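Local coordinates for putative phenazine biosynthesis PhzC/PhzF protein (Clostridium difficile, PDB 4DUN) that probably acts as an isomerase of the PhzF family, whose two-domain fold is related to that of diaminopimelate epimerase, though its substrate is not established, at residues Y6-F17 with S248-I259; E199-H207 with A225-I235. One frame throughout, in Å; residues are numbered along the deposited sequence.

Contact 1: residues Y6-F17 with S248-I259; sequences YYIVDSFATKLF and SGEAVLFMQGTI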
loop_
_atom_site.group_PDB
_atom_site.type_symbol
_atom_site.label_atom_id
_atom_site.label_comp_id
_atom_site.label_asym_id
_atom_site.label_seq_id
_atom_site.Cartn_x
_atom_site.Cartn_y
_atom_site.Cartn_z
ATOM N N TYR A 6 -10.168 -3.683 14.002
ATOM C CA TYR A 6 -9.270 -3.803 12.853
ATOM C C TYR A 6 -7.862 -4.139 13.332
ATOM O O TYR A 6 -7.392 -3.598 14.344
ATOM C CB TYR A 6 -9.296 -2.507 12.001
ATOM C CG TYR A 6 -8.359 -2.579 10.816
ATOM C CD1 TYR A 6 -8.574 -3.490 9.786
ATOM C CD2 TYR A 6 -7.189 -1.822 10.781
ATOM C CE1 TYR A 6 -7.660 -3.637 8.742
ATOM C CE2 TYR A 6 -6.272 -1.955 9.740
ATOM C CZ TYR A 6 -6.510 -2.870 8.727
ATOM O OH TYR A 6 -5.624 -3.001 7.690
ATOM N N TYR A 7 -7.219 -5.076 12.623
ATOM C CA TYR A 7 -5.918 -5.625 12.961
ATOM C C TYR A 7 -5.046 -5.735 11.741
ATOM O O TYR A 7 -5.537 -6.102 10.669
ATOM C CB TYR A 7 -6.084 -7.060 13.550
ATOM C CG TYR A 7 -7.047 -7.164 14.711
ATOM C CD1 TYR A 7 -8.416 -7.318 14.498
ATOM C CD2 TYR A 7 -6.590 -7.140 16.026
ATOM C CE1 TYR A 7 -9.314 -7.392 15.567
ATOM C CE2 TYR A 7 -7.475 -7.235 17.100
ATOM C CZ TYR A 7 -8.833 -7.364 16.867
ATOM O OH TYR A 7 -9.696 -7.458 17.934
ATOM N N ILE A 8 -3.750 -5.476 11.903
ATOM C CA ILE A 8 -2.746 -5.718 10.864
ATOM C C ILE A 8 -1.887 -6.852 11.390
ATOM O O ILE A 8 -1.297 -6.721 12.460
ATOM C CB ILE A 8 -1.894 -4.496 10.456
ATOM C CG1 ILE A 8 -2.774 -3.358 9.900
ATOM C CG2 ILE A 8 -0.824 -4.950 9.427
ATOM C CD1 ILE A 8 -2.021 -2.006 9.719
ATOM N N VAL A 9 -1.855 -7.969 10.663
ATOM C CA VAL A 9 -1.178 -9.196 11.093
ATOM C C VAL A 9 -0.229 -9.678 10.017
ATOM O O VAL A 9 -0.611 -9.716 8.842
ATOM C CB VAL A 9 -2.263 -10.290 11.393
ATOM C CG1 VAL A 9 -1.647 -11.662 11.712
ATOM C CG2 VAL A 9 -3.217 -9.845 12.507
ATOM N N ASP A 10 0.968 -10.138 10.432
ATOM C CA ASP A 10 1.957 -10.757 9.534
ATOM C C ASP A 10 1.806 -12.278 9.609
ATOM O O ASP A 10 2.019 -12.853 10.676
ATOM C CB ASP A 10 3.390 -10.323 9.930
ATOM C CG ASP A 10 3.623 -8.822 9.786
ATOM O OD1 ASP A 10 2.813 -8.156 9.084
ATOM O OD2 ASP A 10 4.572 -8.310 10.407
ATOM N N SER A 11 1.447 -12.919 8.484
ATOM C CA SER A 11 1.247 -14.375 8.417
ATOM C C SER A 11 2.524 -15.080 8.027
ATOM O O SER A 11 3.282 -14.546 7.218
ATOM C CB SER A 11 0.144 -14.725 7.428
ATOM O OG SER A 11 -1.072 -14.145 7.863
ATOM N N PHE A 12 2.752 -16.295 8.579
ATOM C CA PHE A 12 3.988 -17.095 8.359
ATOM C C PHE A 12 5.223 -16.260 8.802
ATOM O O PHE A 12 6.259 -16.251 8.126
ATOM C CB PHE A 12 4.129 -17.552 6.880
ATOM C CG PHE A 12 3.036 -18.476 6.408
ATOM C CD1 PHE A 12 1.984 -17.996 5.626
ATOM C CD2 PHE A 12 3.064 -19.833 6.726
ATOM C CE1 PHE A 12 0.966 -18.858 5.184
ATOM C CE2 PHE A 12 2.060 -20.698 6.266
ATOM C CZ PHE A 12 1.014 -20.206 5.508
ATOM N N ALA A 13 5.070 -15.513 9.902
ATOM C CA ALA A 13 6.123 -14.640 10.416
ATOM C C ALA A 13 6.462 -15.012 11.829
ATOM O O ALA A 13 5.557 -15.149 12.654
ATOM C CB ALA A 13 5.693 -13.181 10.350
ATOM N N THR A 14 7.770 -15.194 12.073
ATOM C CA THR A 14 8.416 -15.550 13.345
ATOM C C THR A 14 8.733 -14.256 14.117
ATOM O O THR A 14 9.033 -14.333 15.313
ATOM C CB THR A 14 9.714 -16.410 13.103
ATOM O OG1 THR A 14 10.742 -15.602 12.519
ATOM C CG2 THR A 14 9.489 -17.651 12.203
ATOM N N LYS A 15 8.673 -13.071 13.419
ATOM C CA LYS A 15 8.966 -11.712 13.904
ATOM C C LYS A 15 8.181 -10.656 13.116
ATOM O O LYS A 15 7.862 -10.867 11.948
ATOM C CB LYS A 15 10.481 -11.396 13.748
ATOM C CG LYS A 15 11.465 -12.295 14.511
ATOM C CD LYS A 15 11.459 -12.060 16.026
ATOM C CE LYS A 15 12.228 -13.111 16.795
ATOM N NZ LYS A 15 13.699 -12.958 16.631
ATOM N N LEU A 16 7.940 -9.496 13.725
ATOM C CA LEU A 16 7.293 -8.359 13.080
ATOM C C LEU A 16 8.072 -7.946 11.825
ATOM O O LEU A 16 9.312 -8.068 11.813
ATOM C CB LEU A 16 7.271 -7.213 14.109
ATOM C CG LEU A 16 6.253 -6.117 13.946
ATOM C CD1 LEU A 16 4.829 -6.686 13.838
ATOM C CD2 LEU A 16 6.322 -5.166 15.130
ATOM N N PHE A 17 7.344 -7.505 10.766
ATOM C CA PHE A 17 7.807 -7.020 9.438
ATOM C C PHE A 17 8.245 -8.152 8.482
ATOM O O PHE A 17 8.797 -7.885 7.403
ATOM C CB PHE A 17 8.941 -5.991 9.567
ATOM C CG PHE A 17 8.644 -4.904 10.573
ATOM C CD1 PHE A 17 7.491 -4.131 10.468
ATOM C CD2 PHE A 17 9.515 -4.655 11.625
ATOM C CE1 PHE A 17 7.213 -3.122 11.394
ATOM C CE2 PHE A 17 9.252 -3.629 12.546
ATOM C CZ PHE A 17 8.101 -2.874 12.431
ATOM N N SER A 248 1.651 -25.083 7.853
ATOM C CA SER A 248 1.473 -24.353 9.106
ATOM C C SER A 248 2.375 -23.154 9.179
ATOM O O SER A 248 3.493 -23.172 8.647
ATOM C CB SER A 248 1.742 -25.251 10.316
ATOM O OG SER A 248 1.034 -26.477 10.263
ATOM N N GLY A 249 1.915 -22.145 9.903
ATOM C CA GLY A 249 2.708 -20.953 10.131
ATOM C C GLY A 249 2.332 -20.209 11.389
ATOM O O GLY A 249 1.235 -20.396 11.939
ATOM N N GLU A 250 3.260 -19.367 11.839
ATOM C CA GLU A 250 3.074 -18.481 12.973
ATOM C C GLU A 250 2.496 -17.173 12.437
ATOM O O GLU A 250 2.550 -16.925 11.227
ATOM C CB GLU A 250 4.423 -18.216 13.673
ATOM C CG GLU A 250 5.102 -19.440 14.269
ATOM C CD GLU A 250 6.493 -19.145 14.801
ATOM O OE1 GLU A 250 6.706 -18.045 15.368
ATOM O OE2 GLU A 250 7.381 -20.011 14.631
ATOM N N ALA A 251 1.939 -16.355 13.311
ATOM C CA ALA A 251 1.479 -15.007 12.944
ATOM C C ALA A 251 1.896 -14.031 14.033
ATOM O O ALA A 251 2.083 -14.436 15.194
ATOM C CB ALA A 251 -0.026 -14.964 12.721
ATOM N N VAL A 252 2.080 -12.759 13.653
ATOM C CA VAL A 252 2.487 -11.684 14.572
ATOM C C VAL A 252 1.530 -10.490 14.407
ATOM O O VAL A 252 1.225 -10.106 13.278
ATOM C CB VAL A 252 3.961 -11.213 14.343
ATOM C CG1 VAL A 252 4.379 -10.187 15.402
ATOM C CG2 VAL A 252 4.945 -12.371 14.325
ATOM N N LEU A 253 1.121 -9.868 15.520
ATOM C CA LEU A 253 0.261 -8.669 15.483
ATOM C C LEU A 253 1.123 -7.429 15.331
ATOM O O LEU A 253 2.024 -7.206 16.138
ATOM C CB LEU A 253 -0.592 -8.565 16.769
ATOM C CG LEU A 253 -1.518 -7.339 16.879
ATOM C CD1 LEU A 253 -2.612 -7.385 15.829
ATOM C CD2 LEU A 253 -2.094 -7.215 18.269
ATOM N N PHE A 254 0.819 -6.593 14.324
ATOM C CA PHE A 254 1.522 -5.322 14.143
ATOM C C PHE A 254 0.736 -4.171 14.777
ATOM O O PHE A 254 1.316 -3.322 15.446
ATOM C CB PHE A 254 1.766 -5.025 12.636
ATOM C CG PHE A 254 2.187 -3.592 12.356
ATOM C CD1 PHE A 254 3.397 -3.095 12.843
ATOM C CD2 PHE A 254 1.384 -2.752 11.587
ATOM C CE1 PHE A 254 3.798 -1.780 12.559
ATOM C CE2 PHE A 254 1.787 -1.435 11.301
ATOM C CZ PHE A 254 2.986 -0.959 11.796
ATOM N N MET A 255 -0.578 -4.124 14.545
ATOM C CA MET A 255 -1.380 -2.985 14.955
ATOM C C MET A 255 -2.797 -3.455 15.265
ATOM O O MET A 255 -3.333 -4.304 14.547
ATOM C CB MET A 255 -1.371 -1.954 13.781
ATOM C CG MET A 255 -1.879 -0.547 14.129
ATOM S SD MET A 255 -3.690 -0.411 14.272
ATOM C CE MET A 255 -4.208 -1.089 12.666
ATOM N N GLN A 256 -3.380 -2.933 16.338
ATOM C CA GLN A 256 -4.761 -3.214 16.744
ATOM C C GLN A 256 -5.490 -1.876 16.892
ATOM O O GLN A 256 -4.999 -0.985 17.571
ATOM C CB GLN A 256 -4.800 -4.032 18.043
ATOM C CG GLN A 256 -6.177 -4.137 18.700
ATOM C CD GLN A 256 -6.174 -4.952 19.978
ATOM O OE1 GLN A 256 -5.139 -5.175 20.623
ATOM N NE2 GLN A 256 -7.346 -5.423 20.361
ATOM N N GLY A 257 -6.636 -1.742 16.240
ATOM C CA GLY A 257 -7.406 -0.512 16.298
ATOM C C GLY A 257 -8.861 -0.652 15.929
ATOM O O GLY A 257 -9.421 -1.750 15.966
ATOM N N THR A 258 -9.481 0.476 15.600
ATOM C CA THR A 258 -10.894 0.503 15.208
ATOM C C THR A 258 -11.081 1.377 13.983
ATOM O O THR A 258 -10.467 2.439 13.883
ATOM C CB THR A 258 -11.797 0.998 16.352
ATOM O OG1 THR A 258 -11.403 2.316 16.719
ATOM C CG2 THR A 258 -11.769 0.091 17.578
ATOM N N ILE A 259 -11.947 0.952 13.071
ATOM C CA ILE A 259 -12.321 1.753 11.905
ATOM C C ILE A 259 -13.593 2.476 12.303
ATOM O O ILE A 259 -14.564 1.839 12.731
ATOM C CB ILE A 259 -12.427 0.922 10.607
ATOM C CG1 ILE A 259 -11.008 0.437 10.167
ATOM C CG2 ILE A 259 -13.150 1.705 9.503
ATOM C CD1 ILE A 259 -10.998 -0.668 9.137
HETATM O O HOH W 1 5.998 -15.245 15.411
#
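Phe254 and Met255 both face Ile8 across the antiparallel pairing of strands 6-11 and 251-259, whose N-to-C directions lie 148° apart. Ile8 O takes a hydrogen bond from Phe254 N at 2.8 Å and a weak one from Met255 N at 3.4 Å, the pattern of a classic beta bulge; the register shifts by one before Val9 pairs with Leu253. The CB of Phe254 sits between Ile8 O and Leu16 CD1, 3.7 Å from the latter, and its CG stands anti to the backbone N (chi1 166°), which runs the ring alongside Ile8. On one side CD2 touches Ile8 CG2 at 3.8 Å and CE2 approaches Ile8 CD1 more loosely; on the other CD1 still neighbours Leu16 CD1, and CE1 meets Phe17 CE1 at 3.8 Å. In the PhzF fold this pairing joins an N-terminal strand to the long strand 244-259, whose residues 255-259 pair antiparallel with a strand of the second subunit. The bent chain of Met255 (chi2 -76°) brings CE to Tyr6 CD2, 3.6 Å away, crossing that side chain at about a right angle. Near the strand's end, Asp10 OD2 takes a hydrogen bond from Phe17 N at 2.9 Å, tying the loop that follows back over Val252, whose CG1 packs on Leu16 CD1.

Contact 2: residues E199-H207 with A225-I235; sequences EDPVTGSSH and AAQLSNRGGII. With SO4 (sulfate ion), chain B.
The backbones come nearest with Pro201 CA 5.2 Å from Ser229 CA and Val202 CA 5.4 Å from Gly233 CA, where the loop after strand 198-200 passes the hairpin of strands 222-227 and 233-239. Gln227 spans the gap with CG anti to the backbone N (chi1 -170°). Its NE2 gives one bond to Thr203 OG1 at 3.0 Å, nearly straight at 172° and in the amide plane, and another to Asp200 O at 2.9 Å, where the donor stands above the carbonyl plane. OE1 takes hydrogen bonds from Thr203 N and a water, so both ends of the amide are held and its rotation is fixed. Thr203 OG1 in turn donates to Asp200 OD2 at 2.6 Å. Ser229 OG donates to Pro201 O at 2.7 Å, on a lone pair in the carbonyl plane, while taking a bond from Gly232 N, an ST motif. Val202 packs CG2 on Gly233 CA and CG1 on Ile235 CD1. Ile235 also lies over one face of the His207 ring, which ND1 ties to Thr203 O. Beyond, Gly204 N and Ser205 bind a sulfate, probably from the crystallisation liquor, that Gly73 N at the start of helix 73-87 also holds; Asp200 comes near the predicted active-site Glu47, while Tyr191 of strand 187-193 packs against Thr203 and Gln227.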
loop_
_atom_site.group_PDB
_atom_site.type_symbol
_atom_site.label_atom_id
_atom_site.label_comp_id
_atom_site.label_asym_id
_atom_site.label_seq_id
_atom_site.Cartn_x
_atom_site.Cartn_y
_atom_site.Cartn_z
ATOM N N GLU A 199 6.472 -9.913 -6.192
ATOM C CA GLU A 199 6.902 -11.182 -5.623
ATOM C C GLU A 199 6.052 -11.442 -4.384
ATOM O O GLU A 199 5.947 -10.584 -3.513
ATOM C CB GLU A 199 8.396 -11.159 -5.293
ATOM C CG GLU A 199 8.819 -12.384 -4.510
ATOM C CD GLU A 199 10.294 -12.461 -4.181
ATOM O OE1 GLU A 199 11.037 -11.496 -4.468
ATOM O OE2 GLU A 199 10.701 -13.494 -3.610
ATOM N N ASP A 200 5.421 -12.608 -4.315
ATOM C CA ASP A 200 4.564 -12.924 -3.173
ATOM C C ASP A 200 5.437 -13.167 -1.920
ATOM O O ASP A 200 6.366 -13.966 -1.985
ATOM C CB ASP A 200 3.756 -14.179 -3.508
ATOM C CG ASP A 200 2.481 -14.374 -2.724
ATOM O OD1 ASP A 200 2.006 -13.389 -2.074
ATOM O OD2 ASP A 200 1.920 -15.472 -2.801
ATOM N N PRO A 201 5.191 -12.457 -0.794
ATOM C CA PRO A 201 6.026 -12.662 0.408
ATOM C C PRO A 201 6.039 -14.123 0.891
ATOM O O PRO A 201 7.114 -14.665 1.143
ATOM C CB PRO A 201 5.386 -11.724 1.439
ATOM C CG PRO A 201 4.785 -10.619 0.582
ATOM C CD PRO A 201 4.188 -11.398 -0.568
ATOM N N VAL A 202 4.863 -14.748 1.040
ATOM C CA VAL A 202 4.725 -16.150 1.478
ATOM C C VAL A 202 3.516 -16.737 0.769
ATOM O O VAL A 202 2.445 -16.123 0.779
ATOM C CB VAL A 202 4.615 -16.393 3.020
ATOM C CG1 VAL A 202 4.942 -17.852 3.350
ATOM C CG2 VAL A 202 5.523 -15.467 3.821
ATOM N N THR A 203 3.685 -17.915 0.168
ATOM C CA THR A 203 2.613 -18.569 -0.578
ATOM C C THR A 203 2.322 -19.950 0.004
ATOM O O THR A 203 3.176 -20.831 -0.046
ATOM C CB THR A 203 3.023 -18.691 -2.069
ATOM O OG1 THR A 203 3.619 -17.472 -2.524
ATOM C CG2 THR A 203 1.839 -19.105 -2.985
ATOM N N GLY A 204 1.124 -20.138 0.536
ATOM C CA GLY A 204 0.763 -21.452 1.059
ATOM C C GLY A 204 0.496 -22.483 -0.027
ATOM O O GLY A 204 1.003 -23.603 0.046
ATOM N N SER A 205 -0.275 -22.115 -1.057
ATOM C CA SER A 205 -0.754 -23.059 -2.093
ATOM C C SER A 205 0.351 -23.647 -2.996
ATOM O O SER A 205 0.177 -24.764 -3.487
ATOM C CB SER A 205 -1.847 -22.436 -2.952
ATOM O OG SER A 205 -1.423 -21.245 -3.590
ATOM N N SER A 206 1.481 -22.943 -3.192
ATOM C CA SER A 206 2.626 -23.507 -3.929
ATOM C C SER A 206 3.145 -24.775 -3.205
ATOM O O SER A 206 3.666 -25.692 -3.845
ATOM C CB SER A 206 3.743 -22.473 -4.014
ATOM O OG SER A 206 4.121 -22.075 -2.701
ATOM N N HIS A 207 2.954 -24.837 -1.867
ATOM C CA HIS A 207 3.420 -25.971 -1.072
ATOM C C HIS A 207 2.568 -27.234 -1.337
ATOM O O HIS A 207 3.033 -28.333 -1.036
ATOM C CB HIS A 207 3.563 -25.603 0.418
ATOM C CG HIS A 207 4.693 -24.628 0.614
ATOM N ND1 HIS A 207 4.527 -23.284 0.355
ATOM C CD2 HIS A 207 6.005 -24.860 0.875
ATOM C CE1 HIS A 207 5.724 -22.731 0.517
ATOM N NE2 HIS A 207 6.637 -23.638 0.860
ATOM N N ALA A 225 10.247 -25.372 5.294
ATOM C CA ALA A 225 10.511 -24.632 4.061
ATOM C C ALA A 225 10.628 -23.157 4.361
ATOM O O ALA A 225 10.003 -22.652 5.299
ATOM C CB ALA A 225 9.386 -24.867 3.060
ATOM N N ALA A 226 11.403 -22.463 3.557
ATOM C CA ALA A 226 11.505 -21.010 3.662
ATOM C C ALA A 226 11.097 -20.422 2.334
ATOM O O ALA A 226 11.337 -21.023 1.282
ATOM C CB ALA A 226 12.935 -20.581 4.026
ATOM N N GLN A 227 10.430 -19.287 2.378
ATOM C CA GLN A 227 10.101 -18.521 1.183
ATOM C C GLN A 227 11.025 -17.325 1.257
ATOM O O GLN A 227 10.922 -16.539 2.202
ATOM C CB GLN A 227 8.609 -18.152 1.089
ATOM C CG GLN A 227 8.308 -17.572 -0.299
ATOM C CD GLN A 227 6.905 -17.819 -0.773
ATOM O OE1 GLN A 227 6.293 -18.862 -0.486
ATOM N NE2 GLN A 227 6.368 -16.867 -1.530
ATOM N N LEU A 228 11.994 -17.251 0.331
ATOM C CA LEU A 228 13.073 -16.274 0.386
ATOM C C LEU A 228 12.737 -14.949 -0.309
ATOM O O LEU A 228 13.516 -14.418 -1.107
ATOM C CB LEU A 228 14.371 -16.912 -0.169
ATOM C CG LEU A 228 14.884 -18.143 0.602
ATOM C CD1 LEU A 228 16.168 -18.670 -0.033
ATOM C CD2 LEU A 228 15.105 -17.839 2.124
ATOM N N SER A 229 11.582 -14.384 0.055
ATOM C CA SER A 229 11.166 -13.051 -0.371
ATOM C C SER A 229 11.918 -12.044 0.509
ATOM O O SER A 229 12.527 -12.460 1.503
ATOM C CB SER A 229 9.652 -12.900 -0.195
ATOM O OG SER A 229 9.316 -13.175 1.160
ATOM N N ASN A 230 11.823 -10.747 0.197
ATOM C CA ASN A 230 12.424 -9.655 0.977
ATOM C C ASN A 230 12.000 -9.780 2.453
ATOM O O ASN A 230 12.849 -9.799 3.340
ATOM C CB ASN A 230 11.972 -8.298 0.390
ATOM C CG ASN A 230 12.568 -7.077 1.051
ATOM O OD1 ASN A 230 13.699 -7.088 1.560
ATOM N ND2 ASN A 230 11.815 -5.986 1.042
ATOM N N ARG A 231 10.687 -9.949 2.693
ATOM C CA ARG A 231 10.136 -10.096 4.041
ATOM C C ARG A 231 10.469 -11.476 4.624
ATOM O O ARG A 231 10.879 -11.563 5.786
ATOM C CB ARG A 231 8.623 -9.843 4.031
ATOM C CG ARG A 231 8.270 -8.373 3.692
ATOM C CD ARG A 231 6.764 -8.152 3.649
ATOM N NE ARG A 231 6.143 -8.436 4.942
ATOM C CZ ARG A 231 5.798 -7.527 5.849
ATOM N NH1 ARG A 231 5.974 -6.232 5.606
ATOM N NH2 ARG A 231 5.257 -7.903 6.997
ATOM N N GLY A 232 10.326 -12.511 3.800
ATOM C CA GLY A 232 10.651 -13.893 4.141
ATOM C C GLY A 232 9.579 -14.609 4.922
ATOM O O GLY A 232 8.882 -14.014 5.747
ATOM N N GLY A 233 9.446 -15.895 4.655
ATOM C CA GLY A 233 8.470 -16.709 5.362
ATOM C C GLY A 233 9.002 -18.069 5.732
ATOM O O GLY A 233 9.925 -18.570 5.094
ATOM N N ILE A 234 8.447 -18.637 6.802
ATOM C CA ILE A 234 8.773 -19.980 7.265
ATOM C C ILE A 234 7.483 -20.775 7.240
ATOM O O ILE A 234 6.467 -20.317 7.769
ATOM C CB ILE A 234 9.455 -19.989 8.660
ATOM C CG1 ILE A 234 10.828 -19.232 8.637
ATOM C CG2 ILE A 234 9.587 -21.425 9.196
ATOM C CD1 ILE A 234 12.003 -19.933 7.794
ATOM N N ILE A 235 7.526 -21.954 6.599
ATOM C CA ILE A 235 6.363 -22.822 6.440
ATOM C C ILE A 235 6.679 -24.203 6.960
ATOM O O ILE A 235 7.625 -24.843 6.474
ATOM C CB ILE A 235 5.900 -22.913 4.947
ATOM C CG1 ILE A 235 5.780 -21.519 4.258
ATOM C CG2 ILE A 235 4.585 -23.714 4.845
ATOM C CD1 ILE A 235 7.132 -20.983 3.618
HETATM S S SO4 B . -2.200 -19.336 -0.394
HETATM O O1 SO4 B . -3.264 -18.444 -0.828
HETATM O O2 SO4 B . -2.735 -20.628 0.091
HETATM O O3 SO4 B . -1.357 -19.564 -1.528
HETATM O O4 SO4 B . -1.477 -18.708 0.700
HETATM O O HOH W 2 10.806 -9.964 -2.253
HETATM O O HOH W 3 6.290 -20.565 -2.708
HETATM O O HOH W 4 9.299 -22.827 0.001
#

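How the contacts relate
Contact 2 is nested along the chain inside the loop closed by contact 1, and their centres lie about 15 Å apart. Strands 233-239 and 244-259 are sheet neighbours, so the two contacts share a framework. Contact 2 is the more buried, its centre about 7 Å from that of the chain against about 14 Å, and relies largely on polar side chains of the hairpin bonding to a loop's backbone; contact 1, only partly buried, is a backbone ladder flanked by apolar side chains and continued into the second subunit. They meet where Phe12 CB packs on Val202 CG1 at 3.6 Å and where Asp10 OD1 forms a long, weak ion pair with Arg231 NH2. Arg231 also bonds Gly19 O and forms a salt bridge with Glu42 of the second subunit.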